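Local coordinates for protein beta-1,3-glucosyltransferase (Paecilomyces sp. J18, PDB 5JVV) that is probably a fungal carbohydrate-active enzyme, named as a glucosyltransferase, with a curved beta-sandwich that resembles the jelly-roll fold of family 16, at residues Val185-Trp190 with Lys196-Pro201; Gly122-Ser127 with Ser254-Ser259. One frame throughout, in Å; residues are numbered along the deposited sequence.

Contact 1 of 2, residues Val185-Trp190 with Lys196-Pro201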
ATOM      1  N   VAL A 185     -10.040   0.989  -8.387  1.00  9.91           N
ATOM      2  CA  VAL A 185      -9.372   2.265  -8.150  1.00  9.37           C
ATOM      3  C   VAL A 185      -9.342   2.579  -6.665  1.00 10.78           C
ATOM      4  O   VAL A 185     -10.358   2.441  -5.984  1.00 12.79           O
ATOM      5  CB  VAL A 185     -10.091   3.417  -8.884  1.00 10.72           C
ATOM      6  CG1 VAL A 185      -9.594   4.773  -8.374  1.00 13.00           C
ATOM      7  CG2 VAL A 185      -9.905   3.283 -10.391  1.00 13.78           C
ATOM      8  N   TYR A 186      -8.168   2.966  -6.161  1.00 10.10           N
ATOM      9  CA  TYR A 186      -8.058   3.593  -4.852  1.00 10.30           C
ATOM     10  C   TYR A 186      -7.886   5.093  -5.047  1.00 12.52           C
ATOM     11  O   TYR A 186      -7.046   5.536  -5.843  1.00 11.89           O
ATOM     12  CB  TYR A 186      -6.896   3.002  -4.048  1.00 10.27           C
ATOM     13  CG  TYR A 186      -7.341   1.871  -3.149  1.00  9.22           C
ATOM     14  CD1 TYR A 186      -7.791   2.131  -1.862  1.00 10.14           C
ATOM     15  CD2 TYR A 186      -7.334   0.550  -3.588  1.00  9.96           C
ATOM     16  CE1 TYR A 186      -8.207   1.122  -1.031  1.00 10.86           C
ATOM     17  CE2 TYR A 186      -7.751  -0.478  -2.759  1.00 10.15           C
ATOM     18  CZ  TYR A 186      -8.192  -0.179  -1.478  1.00 10.41           C
ATOM     19  OH  TYR A 186      -8.625  -1.164  -0.616  1.00 12.32           O
ATOM     20  N   ALA A 187      -8.686   5.866  -4.324  1.00 10.19           N
ATOM     21  CA  ALA A 187      -8.666   7.315  -4.436  1.00  9.45           C
ATOM     22  C   ALA A 187      -8.450   7.948  -3.074  1.00 10.70           C
ATOM     23  O   ALA A 187      -9.008   7.494  -2.073  1.00 12.26           O
ATOM     24  CB  ALA A 187      -9.970   7.824  -5.041  1.00 11.94           C
ATOM     25  N   MET A 188      -7.645   9.006  -3.042  1.00 12.23           N
ATOM     26  CA  MET A 188      -7.464   9.792  -1.826  1.00 10.17           C
ATOM     27  C   MET A 188      -7.784  11.251  -2.094  1.00 12.07           C
ATOM     28  O   MET A 188      -7.279  11.827  -3.059  1.00 13.12           O
ATOM     29  CB  MET A 188      -6.022   9.690  -1.326  1.00 10.47           C
ATOM     30  CG  MET A 188      -5.766  10.629  -0.150  1.00 10.64           C
ATOM     31  SD  MET A 188      -4.155  10.445   0.641  1.00 14.07           S
ATOM     32  CE  MET A 188      -3.050  10.798  -0.718  1.00 13.33           C
ATOM     33  N   GLN A 189      -8.621  11.843  -1.242  1.00 10.17           N
ATOM     34  CA  GLN A 189      -8.781  13.292  -1.207  1.00 10.98           C
ATOM     35  C   GLN A 189      -8.147  13.812   0.078  1.00 13.12           C
ATOM     36  O   GLN A 189      -8.475  13.343   1.168  1.00 12.33           O
ATOM     37  CB  GLN A 189     -10.248  13.695  -1.233  1.00  9.10           C
ATOM     38  CG  GLN A 189     -10.449  15.207  -1.292  1.00 12.58           C
ATOM     39  CD  GLN A 189     -11.901  15.618  -1.147  1.00 16.25           C
ATOM     40  OE1 GLN A 189     -12.726  14.857  -0.644  1.00 14.09           O
ATOM     41  NE2 GLN A 189     -12.217  16.832  -1.585  1.00 18.87           N
ATOM     42  N   TRP A 190      -7.243  14.778  -0.059  1.00 10.99           N
ATOM     43  CA  TRP A 190      -6.498  15.317   1.085  1.00 10.73           C
ATOM     44  C   TRP A 190      -6.731  16.827   1.166  1.00 12.87           C
ATOM     45  O   TRP A 190      -6.366  17.564   0.246  1.00 14.63           O
ATOM     46  CB  TRP A 190      -5.015  14.974   0.886  1.00 11.98           C
ATOM     47  CG  TRP A 190      -3.986  15.616   1.797  1.00 10.76           C
ATOM     48  CD1 TRP A 190      -4.201  16.352   2.931  1.00 12.11           C
ATOM     49  CD2 TRP A 190      -2.564  15.551   1.625  1.00 12.53           C
ATOM     50  NE1 TRP A 190      -2.993  16.747   3.469  1.00 15.23           N
ATOM     51  CE2 TRP A 190      -1.976  16.274   2.680  1.00 14.01           C
ATOM     52  CE3 TRP A 190      -1.734  14.952   0.674  1.00 12.24           C
ATOM     53  CZ2 TRP A 190      -0.596  16.417   2.807  1.00 14.40           C
ATOM     54  CZ3 TRP A 190      -0.363  15.087   0.801  1.00 12.63           C
ATOM     55  CH2 TRP A 190       0.193  15.818   1.859  1.00 15.06           C
ATOM     56  N   LYS A 196      -9.666  11.502   2.996  1.00  9.04           N
ATOM     57  CA  LYS A 196     -10.699  10.513   2.705  1.00  8.67           C
ATOM     58  C   LYS A 196     -10.175   9.517   1.693  1.00 11.07           C
ATOM     59  O   LYS A 196      -9.525   9.905   0.718  1.00 12.02           O
ATOM     60  CB  LYS A 196     -11.956  11.190   2.167  1.00 10.52           C
ATOM     61  CG  LYS A 196     -12.709  11.985   3.218  1.00  9.10           C
ATOM     62  CD  LYS A 196     -13.868  12.754   2.588  1.00 10.30           C
ATOM     63  CE  LYS A 196     -14.636  13.555   3.625  1.00 12.62           C
ATOM     64  NZ  LYS A 196     -15.795  14.290   3.004  1.00 16.40           N
ATOM     65  N   LEU A 197     -10.450   8.236   1.930  1.00 11.22           N
ATOM     66  CA  LEU A 197     -10.007   7.172   1.025  1.00  9.37           C
ATOM     67  C   LEU A 197     -11.202   6.382   0.503  1.00 10.39           C
ATOM     68  O   LEU A 197     -12.097   6.034   1.278  1.00 12.11           O
ATOM     69  CB  LEU A 197      -9.032   6.228   1.734  1.00 10.89           C
ATOM     70  CG  LEU A 197      -7.796   6.873   2.362  1.00  9.67           C
ATOM     71  CD1 LEU A 197      -6.996   5.836   3.152  1.00 10.22           C
ATOM     72  CD2 LEU A 197      -6.926   7.483   1.280  1.00 11.56           C
ATOM     73  N   TRP A 198     -11.212   6.110  -0.805  1.00 10.68           N
ATOM     74  CA  TRP A 198     -12.259   5.302  -1.421  1.00 10.82           C
ATOM     75  C   TRP A 198     -11.639   4.124  -2.159  1.00 12.07           C
ATOM     76  O   TRP A 198     -10.531   4.227  -2.689  1.00 11.96           O
ATOM     77  CB  TRP A 198     -13.051   6.101  -2.462  1.00 13.46           C
ATOM     78  CG  TRP A 198     -13.901   7.249  -1.980  1.00 11.88           C
ATOM     79  CD1 TRP A 198     -15.260   7.239  -1.762  1.00 12.95           C
ATOM     80  CD2 TRP A 198     -13.469   8.594  -1.741  1.00 11.43           C
ATOM     81  NE1 TRP A 198     -15.684   8.490  -1.371  1.00 12.32           N
ATOM     82  CE2 TRP A 198     -14.605   9.339  -1.347  1.00 11.37           C
ATOM     83  CE3 TRP A 198     -12.226   9.239  -1.800  1.00 11.03           C
ATOM     84  CZ2 TRP A 198     -14.538  10.696  -1.035  1.00 12.95           C
ATOM     85  CZ3 TRP A 198     -12.162  10.589  -1.486  1.00 11.02           C
ATOM     86  CH2 TRP A 198     -13.315  11.303  -1.104  1.00 12.67           C
ATOM     87  N   PHE A 199     -12.365   3.009  -2.201  1.00 12.51           N
ATOM     88  CA  PHE A 199     -12.028   1.908  -3.095  1.00 11.57           C
ATOM     89  C   PHE A 199     -13.217   1.668  -4.011  1.00 14.36           C
ATOM     90  O   PHE A 199     -14.339   1.486  -3.530  1.00 12.92           O
ATOM     91  CB  PHE A 199     -11.683   0.635  -2.321  1.00 10.56           C
ATOM     92  CG  PHE A 199     -11.760  -0.614  -3.158  1.00 10.07           C
ATOM     93  CD1 PHE A 199     -10.995  -0.749  -4.315  1.00 13.56           C
ATOM     94  CD2 PHE A 199     -12.609  -1.652  -2.796  1.00 14.84           C
ATOM     95  CE1 PHE A 199     -11.071  -1.905  -5.091  1.00 15.34           C
ATOM     96  CE2 PHE A 199     -12.694  -2.809  -3.573  1.00 16.57           C
ATOM     97  CZ  PHE A 199     -11.928  -2.932  -4.711  1.00 12.97           C
ATOM     98  N   PHE A 200     -12.971   1.697  -5.321  1.00 11.57           N
ATOM     99  CA  PHE A 200     -14.001   1.428  -6.322  1.00 15.46           C
ATOM    100  C   PHE A 200     -13.624   0.169  -7.070  1.00 14.45           C
ATOM    101  O   PHE A 200     -12.639   0.166  -7.813  1.00 16.02           O
ATOM    102  CB  PHE A 200     -14.099   2.577  -7.315  1.00 16.13           C
ATOM    103  CG  PHE A 200     -14.287   3.922  -6.669  1.00 13.68           C
ATOM    104  CD1 PHE A 200     -15.471   4.232  -6.023  1.00 14.27           C
ATOM    105  CD2 PHE A 200     -13.280   4.882  -6.727  1.00 14.31           C
ATOM    106  CE1 PHE A 200     -15.643   5.469  -5.430  1.00 13.04           C
ATOM    107  CE2 PHE A 200     -13.445   6.121  -6.151  1.00 15.70           C
ATOM    108  CZ  PHE A 200     -14.627   6.420  -5.499  1.00 13.57           C
ATOM    109  N   PRO A 201     -14.398  -0.910  -6.879  1.00 15.03           N
ATOM    110  CA  PRO A 201     -14.156  -2.170  -7.591  1.00 15.34           C
ATOM    111  C   PRO A 201     -14.211  -1.962  -9.100  1.00 20.02           C
ATOM    112  O   PRO A 201     -14.903  -1.053  -9.579  1.00 18.32           O
ATOM    113  CB  PRO A 201     -15.330  -3.054  -7.153  1.00 16.61           C
ATOM    114  CG  PRO A 201     -15.836  -2.448  -5.889  1.00 22.22           C
ATOM    115  CD  PRO A 201     -15.586  -0.979  -6.006  1.00 16.02           C
TER
HETATM  116  O   HOH W   1     -15.227  15.307   0.441  1.00 18.12           O

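Contact 2 of 2, residues Gly122-Ser127 with Ser254-Ser259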
ATOM      1  N   GLY A 122      -1.458  -4.447   4.334  1.00  8.69           N
ATOM      2  CA  GLY A 122      -1.902  -5.677   4.959  1.00  9.45           C
ATOM      3  C   GLY A 122      -0.741  -6.628   5.077  1.00  9.71           C
ATOM      4  O   GLY A 122       0.340  -6.350   4.555  1.00  9.14           O
ATOM      5  N   VAL A 123      -0.964  -7.754   5.751  1.00  7.31           N
ATOM      6  CA  VAL A 123       0.079  -8.753   5.929  1.00  7.55           C
ATOM      7  C   VAL A 123      -0.482 -10.143   5.770  1.00  8.52           C
ATOM      8  O   VAL A 123      -1.673 -10.388   6.038  1.00  9.92           O
ATOM      9  CB  VAL A 123       0.738  -8.641   7.333  1.00 10.61           C
ATOM     10  CG1 VAL A 123       1.455  -7.312   7.487  1.00  8.55           C
ATOM     11  CG2 VAL A 123      -0.317  -8.818   8.445  1.00 12.24           C
ATOM     12  N   ASN A 124       0.386 -11.050   5.326  1.00  8.42           N
ATOM     13  CA  ASN A 124       0.069 -12.467   5.278  1.00  8.93           C
ATOM     14  C   ASN A 124      -1.224 -12.722   4.516  1.00 11.24           C
ATOM     15  O   ASN A 124      -1.411 -12.158   3.444  1.00 10.13           O
ATOM     16  CB  ASN A 124       0.078 -13.017   6.701  1.00 10.21           C
ATOM     17  CG  ASN A 124       1.415 -12.788   7.371  1.00  9.05           C
ATOM     18  OD1 ASN A 124       2.472 -13.003   6.747  1.00 10.91           O
ATOM     19  ND2 ASN A 124       1.396 -12.316   8.614  1.00  9.91           N
ATOM     20  N   THR A 125      -2.121 -13.541   5.053  1.00 10.41           N
ATOM     21  CA  THR A 125      -3.314 -13.939   4.304  1.00 10.10           C
ATOM     22  C   THR A 125      -4.528 -13.039   4.536  1.00  9.81           C
ATOM     23  O   THR A 125      -5.672 -13.457   4.313  1.00 13.17           O
ATOM     24  CB  THR A 125      -3.690 -15.388   4.617  1.00 10.21           C
ATOM     25  OG1 THR A 125      -3.889 -15.516   6.030  1.00 11.73           O
ATOM     26  CG2 THR A 125      -2.578 -16.339   4.175  1.00 15.89           C
ATOM     27  N   GLN A 126      -4.275 -11.806   4.967  1.00  9.02           N
ATOM     28  CA  GLN A 126      -5.320 -10.802   5.152  1.00 11.55           C
ATOM     29  C   GLN A 126      -6.205 -10.700   3.910  1.00 12.09           C
ATOM     30  O   GLN A 126      -5.723 -10.839   2.791  1.00 10.66           O
ATOM     31  CB  GLN A 126      -4.642  -9.465   5.411  1.00 13.30           C
ATOM     32  CG  GLN A 126      -5.547  -8.348   5.836  1.00 17.20           C
ATOM     33  CD  GLN A 126      -4.752  -7.173   6.336  1.00 12.11           C
ATOM     34  OE1 GLN A 126      -3.738  -7.338   7.032  1.00  9.81           O
ATOM     35  NE2 GLN A 126      -5.195  -5.977   5.991  1.00 12.26           N
ATOM     36  N   SER A 127      -7.499 -10.447   4.109  1.00 11.88           N
ATOM     37  CA  SER A 127      -8.442 -10.411   2.993  1.00 13.99           C
ATOM     38  C   SER A 127      -9.144  -9.067   2.812  1.00 12.21           C
ATOM     39  O   SER A 127      -9.746  -8.822   1.757  1.00 17.03           O
ATOM     40  CB  SER A 127      -9.485 -11.519   3.142  1.00 19.79           C
ATOM     41  OG  SER A 127     -10.163 -11.397   4.374  1.00 26.81           O
ATOM     42  N   SER A 254       5.684 -10.567  13.072  1.00 11.21           N
ATOM     43  CA  SER A 254       5.283 -10.693  14.470  1.00 11.62           C
ATOM     44  C   SER A 254       3.904 -11.333  14.636  1.00 11.30           C
ATOM     45  O   SER A 254       3.654 -12.009  15.637  1.00 10.35           O
ATOM     46  CB  SER A 254       5.343  -9.336  15.174  1.00 11.81           C
ATOM     47  OG  SER A 254       4.424  -8.434  14.599  1.00 17.93           O
ATOM     48  N   VAL A 255       3.011 -11.131  13.669  1.00  9.12           N
ATOM     49  CA  VAL A 255       1.654 -11.694  13.754  1.00  8.06           C
ATOM     50  C   VAL A 255       1.484 -12.966  12.921  1.00  9.77           C
ATOM     51  O   VAL A 255       0.431 -13.609  12.948  1.00 10.62           O
ATOM     52  CB  VAL A 255       0.565 -10.651  13.398  1.00  7.89           C
ATOM     53  CG1 VAL A 255       0.684  -9.428  14.324  1.00 11.93           C
ATOM     54  CG2 VAL A 255       0.662 -10.237  11.919  1.00  7.95           C
ATOM     55  N   TYR A 256       2.537 -13.338  12.201  1.00 10.42           N
ATOM     56  CA  TYR A 256       2.541 -14.542  11.374  1.00 10.00           C
ATOM     57  C   TYR A 256       2.108 -15.763  12.184  1.00 11.39           C
ATOM     58  O   TYR A 256       2.652 -16.032  13.260  1.00 11.39           O
ATOM     59  CB  TYR A 256       3.959 -14.769  10.825  1.00  8.51           C
ATOM     60  CG  TYR A 256       4.116 -15.977   9.918  1.00  9.08           C
ATOM     61  CD1 TYR A 256       4.355 -17.236  10.447  1.00  7.73           C
ATOM     62  CD2 TYR A 256       4.067 -15.849   8.534  1.00 11.93           C
ATOM     63  CE1 TYR A 256       4.509 -18.341   9.633  1.00 10.98           C
ATOM     64  CE2 TYR A 256       4.229 -16.956   7.707  1.00 12.71           C
ATOM     65  CZ  TYR A 256       4.458 -18.189   8.269  1.00 11.72           C
ATOM     66  OH  TYR A 256       4.615 -19.311   7.488  1.00 19.52           O
ATOM     67  N   GLY A 257       1.124 -16.495  11.668  1.00  8.85           N
ATOM     68  CA  GLY A 257       0.702 -17.746  12.269  1.00  9.04           C
ATOM     69  C   GLY A 257      -0.539 -17.620  13.138  1.00  9.82           C
ATOM     70  O   GLY A 257      -1.079 -18.637  13.584  1.00 11.26           O
ATOM     71  N   GLN A 258      -1.001 -16.395  13.388  1.00 11.35           N
ATOM     72  CA  GLN A 258      -2.212 -16.202  14.188  1.00 14.33           C
ATOM     73  C   GLN A 258      -3.432 -16.038  13.295  1.00 13.38           C
ATOM     74  O   GLN A 258      -3.551 -15.030  12.583  1.00 12.82           O
ATOM     75  CB  GLN A 258      -2.089 -14.957  15.074  1.00 12.59           C
ATOM     76  CG  GLN A 258      -0.993 -14.994  16.101  1.00 18.07           C
ATOM     77  CD  GLN A 258      -0.838 -13.649  16.777  1.00 21.37           C
ATOM     78  OE1 GLN A 258      -1.824 -13.022  17.182  1.00 26.21           O
ATOM     79  NE2 GLN A 258       0.391 -13.182  16.873  1.00 17.83           N
ATOM     80  N   SER A 259      -4.327 -17.028  13.323  1.00 13.36           N
ATOM     81  CA  SER A 259      -5.570 -16.974  12.549  1.00 14.69           C
ATOM     82  C   SER A 259      -5.373 -16.688  11.075  1.00 16.58           C
ATOM     83  O   SER A 259      -6.216 -16.049  10.440  1.00 17.82           O
ATOM     84  CB  SER A 259      -6.503 -15.919  13.133  1.00 20.06           C
ATOM     85  OG  SER A 259      -6.807 -16.244  14.465  1.00 24.63           O
TER

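Contact 1 of 2, residues Val185-Trp190 with Lys196-Pro201
Phe199 sets its CB over one face of the Tyr186 ring, 3.9 Å from CB to the ring centroid, in a CH-pi contact. The two rings are close to parallel, 24° between planes, but slid so far apart that they barely overlap, and the nearest approach is Tyr186 CE2 to Phe199 CD1 at 3.6 Å. A chi1 of -94°, well off a staggered value, swings the Tyr186 ring over toward its partner. On the same face of the sheet Leu197 CD2 presses on Met188 CB at 3.5 Å, the two side chains lying alongside each other. The other face carries Ala187, whose CB touches Phe200 CE2 at 4.0 Å and also meets Trp198. Gln189 runs beside the Trp198 ring, its amide turned 36° from the indole, with Gln189 OE1 3.6 Å from Trp198 CH2, at the edge of the indole. A water donates to Gln189 OE1 and accepts from Lys196 NZ, bridging the two polar ends. These side chains project from the two faces of an antiparallel hairpin, 184-190 with 195-201, in one curled sheet of the sandwich. Val185-Phe200, Ala187-Trp198 and Gln189-Lys196 are its hydrogen-bonded pairs, two bonds each; the bond from Phe200 N to Val185 O is 2.8 Å. Strand 84-90 continues the sheet beyond 185-190, and strand 224-226 beyond 196-201. Tyr186, Met188 and Leu197 rest on strand 116-121 of the second sheet, and Tyr186 OH is hydrogen-bonded to Ser173 O. On the opposite face Gln189 NE2 is bonded to Tyr3 OH, while Trp198 NE1 is held by Gly220 O and its ring meets Phe219 edge-to-face.

Contact 2 of 2, residues Gly122-Ser127 with Ser254-Ser259
Asn124 brings its amide up to Tyr256 with both polar ends already engaged: OD1 accepts from Gly99 N, and ND2 is hydrogen-bonded to Ala252 O. Fixed in this way, the amide stands nearly upright to the phenol ring, 80° between planes, and OD1 lies at the ring edge, 3.7 Å from Tyr256 CD2. ND2 meets the backbone instead, 3.7 Å from Tyr256 CA. Alongside, two valines cross at about a right angle and touch by one methyl each, Val123 CG2 to Val255 CG2 at 3.9 Å; ND2 of Asn124 is 4.0 Å from that same Val255 CG2. Each segment makes a beta turn: a type II' turn from Val123 to Gln126, closed by Gln126 N to Val123 O at 3.2 Å, faces a type II turn from Val255 to Gln258, in the segment that follows on from helix 249-255, with Gly257 at its third position in a positive-phi conformation. Gln126 folds back so that OE1 receives Val123 N at 3.1 Å, with the donor 59° out of the amide carbonyl plane. Farther out, the Tyr256 side chain touches Ser272, Cys273 and Phe276 of helix 269-279, and its OH is hydrogen-bonded to Pro263 O. The disulfide Cys98-Cys262 lies close by: Thr125 touches Cys98 and Tyr256 touches Cys262.

Overall arrangement
The centres of the two contacts are 24 Å apart and their nearest atoms about 8 Å, so they do not touch. Along the chain the order is 122-127, 185-190, 196-201 and 254-259, which nests contact 1 inside the long loop that contact 2 closes. Contact 1 belongs to the antiparallel sheet; contact 2 lies beyond the C-terminal end of strand 116-121 of the mixed sheet, where the loop after it meets the helix following strand 240-247. Strand 116-121 relates them: its side chains pack under the hairpin, and its C-terminal end runs straight into 122-127. One contact thus lies within the sandwich, the other in the connections at its border.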